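Local coordinates for putative periplasmic protein ydgH (Salmonella enterica subsp. enterica serovar Typhimurium, PDB 4EVU) that is of unknown function but is a putative periplasmic protein and possible secreted effector, represented here by its C-terminal YdgH/BhsA/McbA-like (DUF1471) domain, at residues Lys11-Ala14 / Ala15-Pro19. Sequence-based numbering, arbitrary orientation.
Sequences KATA and AMMVP
Thr13 and the selenomethionines Met16 and Met17 meet at the C-terminal end of the short helix 11-15, which precedes strand 21-28 of this small alpha/beta domain, a worked example of a helix whose last turn tightens from alpha-helical to 3-10 hydrogen bonding. Ala15 N still makes an alpha-helical i to i-4 bond to Lys11 O (2.9 Å). The following two amides change to i to i-3, as in a 3-10 turn: Met16 N reaches Thr13 O at 3.3 Å, and Met17 N reaches Ala14 O at 3.0 Å, both donors standing well above the carbonyl planes.

Met16 folds back over this last turn. It holds CG between its backbone N and carbonyl carbon (chi1 80°), which lays CG 3.3 Å from Thr13 O, and a bend at chi3 (62°) brings methyl CE to 3.6 Å from Ala12 O, a van der Waals contact. Met17, with CG anti to its carbonyl carbon (chi1 -58°), puts CG 3.5 Å from Thr13 O and lies alongside Thr13, while its methyl end leads away. Toward the sheet, Ala14 and Met17 both pack on Leu9 and on Tyr71 of strand 63-71. Thr13 OG1 is hydrogen-bonded to Asn10 OD1, while its methyl, CG2, lies 4.1 Å from the selenium atom SE of Met17.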
ATOM      1  N   LYS B  11      10.842   7.356   1.627  1.00 14.58           N
ATOM      2  CA  LYS B  11      12.132   6.952   1.089  1.00 15.74           C
ATOM      3  C   LYS B  11      13.274   7.851   1.580  1.00 14.68           C
ATOM      4  O   LYS B  11      14.353   7.343   1.915  1.00 16.11           O
ATOM      5  CB  LYS B  11      12.070   6.926  -0.443  1.00 17.82           C
ATOM      6  CG  LYS B  11      13.364   6.636  -1.172  1.00 25.07           C
ATOM      7  CD  LYS B  11      13.200   6.771  -2.706  1.00 31.62           C
ATOM      8  CE  LYS B  11      14.524   6.478  -3.488  1.00 35.38           C
ATOM      9  NZ  LYS B  11      14.484   6.846  -4.968  1.00 38.26           N
ATOM     10  N   ALA B  12      13.089   9.174   1.506  1.00 15.56           N
ATOM     11  CA  ALA B  12      14.200  10.077   1.819  1.00 15.20           C
ATOM     12  C   ALA B  12      14.536  10.009   3.297  1.00 14.91           C
ATOM     13  O   ALA B  12      15.702  10.135   3.699  1.00 16.95           O
ATOM     14  CB  ALA B  12      13.849  11.504   1.429  1.00 15.61           C
ATOM     15  N   THR B  13      13.516   9.855   4.140  1.00 14.84           N
ATOM     16  CA  THR B  13      13.774   9.765   5.579  1.00 14.49           C
ATOM     17  C   THR B  13      14.504   8.446   5.887  1.00 13.84           C
ATOM     18  O   THR B  13      15.519   8.447   6.569  1.00 15.36           O
ATOM     19  CB  THR B  13      12.475   9.843   6.380  1.00 14.54           C
ATOM     20  OG1 THR B  13      11.708  10.983   5.967  1.00 15.74           O
ATOM     21  CG2 THR B  13      12.770   9.938   7.839  1.00 15.67           C
ATOM     22  N   ALA B  14      14.009   7.325   5.347  1.00 14.48           N
ATOM     23  CA  ALA B  14      14.609   6.022   5.594  1.00 14.64           C
ATOM     24  C   ALA B  14      16.037   5.954   5.071  1.00 15.26           C
ATOM     25  O   ALA B  14      16.899   5.284   5.654  1.00 15.94           O
ATOM     26  CB  ALA B  14      13.745   4.930   4.937  1.00 15.19           C
ATOM     27  N   ALA B  15      16.301   6.693   4.006  1.00 16.07           N
ATOM     28  CA  ALA B  15      17.612   6.614   3.342  1.00 16.34           C
ATOM     29  C   ALA B  15      18.752   7.064   4.238  1.00 16.92           C
ATOM     30  O   ALA B  15      19.892   6.618   4.063  1.00 19.87           O
ATOM     31  CB  ALA B  15      17.618   7.394   2.020  1.00 17.49           C
HETATM   32  N   MSE B  16      18.456   7.947   5.192  1.00 16.07           N
HETATM   33  CA  MSE B  16      19.469   8.476   6.086  1.00 17.41           C
HETATM   34  C   MSE B  16      19.613   7.672   7.380  1.00 17.12           C
HETATM   35  O   MSE B  16      20.486   7.946   8.200  1.00 19.09           O
HETATM   36  CB  MSE B  16      19.231   9.962   6.366  1.00 18.77           C
HETATM   37  CG  MSE B  16      18.201  10.267   7.389  1.00 20.28           C
HETATM   38 SE   MSE B  16      17.847  12.195   7.540  0.63 22.34          SE
HETATM   39  CE  MSE B  16      17.212  12.601   5.804  1.00 21.47           C
HETATM   40  N   MSE B  17      18.786   6.654   7.531  1.00 16.76           N
HETATM   41  CA  MSE B  17      18.757   5.815   8.735  1.00 17.22           C
HETATM   42  C   MSE B  17      19.275   4.419   8.465  1.00 16.60           C
HETATM   43  O   MSE B  17      19.267   3.961   7.318  1.00 17.32           O
HETATM   44  CB  MSE B  17      17.324   5.738   9.255  1.00 17.39           C
HETATM   45  CG  MSE B  17      16.769   7.139   9.567  1.00 18.57           C
HETATM   46 SE   MSE B  17      14.928   7.291  10.070  0.71 22.18          SE
HETATM   47  CE  MSE B  17      15.048   6.150  11.616  1.00 24.42           C
ATOM     48  N   VAL B  18      19.571   3.691   9.533  1.00 16.79           N
ATOM     49  CA  VAL B  18      20.144   2.365   9.433  1.00 16.18           C
ATOM     50  C   VAL B  18      19.190   1.373  10.114  1.00 14.10           C
ATOM     51  O   VAL B  18      18.980   1.439  11.324  1.00 15.94           O
ATOM     52  CB  VAL B  18      21.537   2.288  10.062  1.00 17.01           C
ATOM     53  CG1 VAL B  18      22.082   0.915   9.894  1.00 16.93           C
ATOM     54  CG2 VAL B  18      22.474   3.346   9.489  1.00 18.55           C
ATOM     55  N   PRO B  19      18.594   0.409   9.352  1.00 13.48           N
ATOM     56  CA  PRO B  19      17.657  -0.522   9.947  1.00 13.12           C
ATOM     57  C   PRO B  19      18.380  -1.590  10.738  1.00 13.19           C
ATOM     58  O   PRO B  19      19.544  -1.872  10.478  1.00 15.43           O
ATOM     59  CB  PRO B  19      16.912  -1.090   8.741  1.00 13.02           C
ATOM     60  CG  PRO B  19      17.898  -1.006   7.639  1.00 14.08           C
ATOM     61  CD  PRO B  19      18.691   0.240   7.904  1.00 13.08           C
TER